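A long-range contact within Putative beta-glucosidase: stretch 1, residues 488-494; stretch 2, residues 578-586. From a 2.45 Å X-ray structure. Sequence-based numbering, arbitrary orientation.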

# COMPACT_ATOMS: atom_id res chain seq x y z
N VAL A 488 4.56 20.55 14.00
CA VAL A 488 5.35 19.39 13.61
C VAL A 488 5.81 19.62 12.18
O VAL A 488 5.13 20.30 11.39
CB VAL A 488 4.53 18.09 13.71
CG1 VAL A 488 3.19 18.26 13.01
CG2 VAL A 488 5.31 16.89 13.16
N SER A 489 6.96 19.06 11.83
CA SER A 489 7.40 19.17 10.45
C SER A 489 6.86 18.00 9.62
O SER A 489 6.83 16.87 10.11
CB SER A 489 8.93 19.18 10.36
OG SER A 489 9.35 18.99 9.03
N PRO A 490 6.45 18.24 8.38
CA PRO A 490 6.03 17.12 7.52
C PRO A 490 7.22 16.25 7.18
O PRO A 490 8.34 16.75 7.03
CB PRO A 490 5.45 17.81 6.28
CG PRO A 490 6.04 19.18 6.29
CD PRO A 490 6.41 19.54 7.69
N SER A 491 6.97 14.94 7.08
CA SER A 491 8.05 14.00 6.82
C SER A 491 7.69 12.95 5.77
O SER A 491 8.41 11.94 5.66
CB SER A 491 8.47 13.32 8.12
OG SER A 491 7.37 12.71 8.78
N GLY A 492 6.62 13.14 5.01
CA GLY A 492 6.18 12.12 4.09
C GLY A 492 7.04 12.06 2.84
O GLY A 492 7.49 13.08 2.32
N LYS A 493 7.26 10.84 2.36
CA LYS A 493 7.94 10.58 1.10
C LYS A 493 6.98 9.86 0.16
O LYS A 493 6.19 9.01 0.60
CB LYS A 493 9.20 9.73 1.31
CG LYS A 493 10.21 10.30 2.29
CD LYS A 493 10.85 11.59 1.79
CE LYS A 493 11.97 12.02 2.72
NZ LYS A 493 12.63 13.30 2.32
N LEU A 494 7.05 10.19 -1.12
CA LEU A 494 6.13 9.61 -2.09
C LEU A 494 6.30 8.09 -2.15
O LEU A 494 7.41 7.59 -2.35
CB LEU A 494 6.36 10.21 -3.48
CG LEU A 494 5.85 11.63 -3.72
CD1 LEU A 494 6.13 12.05 -5.15
CD2 LEU A 494 4.36 11.73 -3.43
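Stretch 2 578-586: VDAAETVQV

Two extended segments can run side by side without forming a sheet, and water then often takes over the work that direct backbone hydrogen bonds would do. The contact between residues 488-494 and 578-586 of this putative beta-glucosidase illustrates the principle. The first stretch has no regular secondary structure, whereas the second enters a strand at Ala580 and stays in it through Val586. Their touching parts run in the same direction, only 8° apart end to end, yet no direct backbone hydrogen bond joins them, and the separation grows along the pair: the CA atoms of Ser489 and Ala580 lie 5.5 Å apart, those of Lys493 and Thr583 7.7 Å.

At the narrow end, Ser489 directs its CB toward the strand, and its OG approaches Ala580 CB at 3.6 Å. That hydroxyl donates within its own stretch, to Pro490 O at 3.2 Å. Water 1 links the backbones, accepting from Ser489 N (2.6 Å) and donating to Asp579 O (2.6 Å). Pro490 points away, and Ser491 turns back to pack its CB against that of Ala581 at 4.0 Å. As the gap widens, two more waters fit between the chains: Ser491 O lies 2.6 Å from water 2 and 2.8 Å from water 3, and both waters also bond to Thr583 OG1, at 2.9 and 3.0 Å respectively.

Gly492 makes no contact, but Lys493 spans the widest separation with its long side chain. Its CG lies 4.0 Å from both Thr583 CB and Gln585 NE2, while the extended outer part of the chain carries NZ to Glu582 OE2, 3.2 Å away, in a salt bridge whose hydrogen bond is weak. Glu582 starts away from stretch 1, but its carboxylate comes back within reach, and OE2 also accepts from Thr583 N at 2.9 Å. Leu494 then points away.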

# COMPACT_ATOMS: atom_id res chain seq x y z
N VAL A 578 15.33 22.91 13.43
CA VAL A 578 13.98 22.37 13.52
C VAL A 578 14.07 20.87 13.75
O VAL A 578 14.78 20.16 13.03
CB VAL A 578 13.16 22.69 12.26
CG1 VAL A 578 11.77 22.09 12.38
CG2 VAL A 578 13.12 24.19 12.03
N ASP A 579 13.33 20.38 14.74
CA ASP A 579 13.21 18.95 14.97
C ASP A 579 12.32 18.34 13.90
O ASP A 579 11.18 18.79 13.70
CB ASP A 579 12.64 18.68 16.37
CG ASP A 579 13.46 19.34 17.48
OD1 ASP A 579 14.57 19.83 17.21
OD2 ASP A 579 12.97 19.37 18.63
N ALA A 580 12.83 17.35 13.18
CA ALA A 580 12.08 16.72 12.10
C ALA A 580 12.66 15.34 11.82
O ALA A 580 13.76 15.00 12.26
CB ALA A 580 12.08 17.58 10.84
N ALA A 581 11.91 14.55 11.05
CA ALA A 581 12.29 13.20 10.70
C ALA A 581 12.76 13.13 9.25
O ALA A 581 12.24 13.83 8.37
CB ALA A 581 11.13 12.22 10.91
N GLU A 582 13.73 12.25 9.00
CA GLU A 582 14.25 12.00 7.67
C GLU A 582 14.19 10.50 7.38
O GLU A 582 14.43 9.68 8.27
CB GLU A 582 15.70 12.50 7.55
CG GLU A 582 16.39 12.23 6.22
CD GLU A 582 15.74 12.95 5.05
OE1 GLU A 582 16.19 14.07 4.72
OE2 GLU A 582 14.78 12.40 4.48
N THR A 583 13.87 10.15 6.15
CA THR A 583 13.77 8.76 5.74
C THR A 583 14.89 8.45 4.76
O THR A 583 14.82 8.82 3.59
CB THR A 583 12.40 8.46 5.13
OG1 THR A 583 11.39 8.69 6.11
CG2 THR A 583 12.33 7.01 4.67
N VAL A 584 15.91 7.74 5.25
CA VAL A 584 17.04 7.34 4.41
C VAL A 584 16.64 6.11 3.61
O VAL A 584 16.01 5.19 4.13
CB VAL A 584 18.28 7.07 5.28
CG1 VAL A 584 19.45 6.61 4.42
CG2 VAL A 584 18.65 8.31 6.09
N GLN A 585 17.02 6.10 2.33
CA GLN A 585 16.61 5.06 1.40
C GLN A 585 17.84 4.43 0.76
O GLN A 585 18.80 5.13 0.43
CB GLN A 585 15.67 5.64 0.32
CG GLN A 585 14.53 6.47 0.91
CD GLN A 585 13.74 7.26 -0.13
OE1 GLN A 585 13.70 6.90 -1.30
NE2 GLN A 585 13.11 8.34 0.32
N VAL A 586 17.80 3.12 0.59
CA VAL A 586 18.89 2.36 -0.00
C VAL A 586 18.37 1.70 -1.27
O VAL A 586 17.35 1.01 -1.24
CB VAL A 586 19.46 1.30 0.97
CG1 VAL A 586 20.50 0.44 0.26
CG2 VAL A 586 20.06 1.97 2.19
O HOH W 1 8.69 17.97 13.37
O HOH W 2 8.79 9.37 5.15
O HOH W 3 11.04 11.66 6.52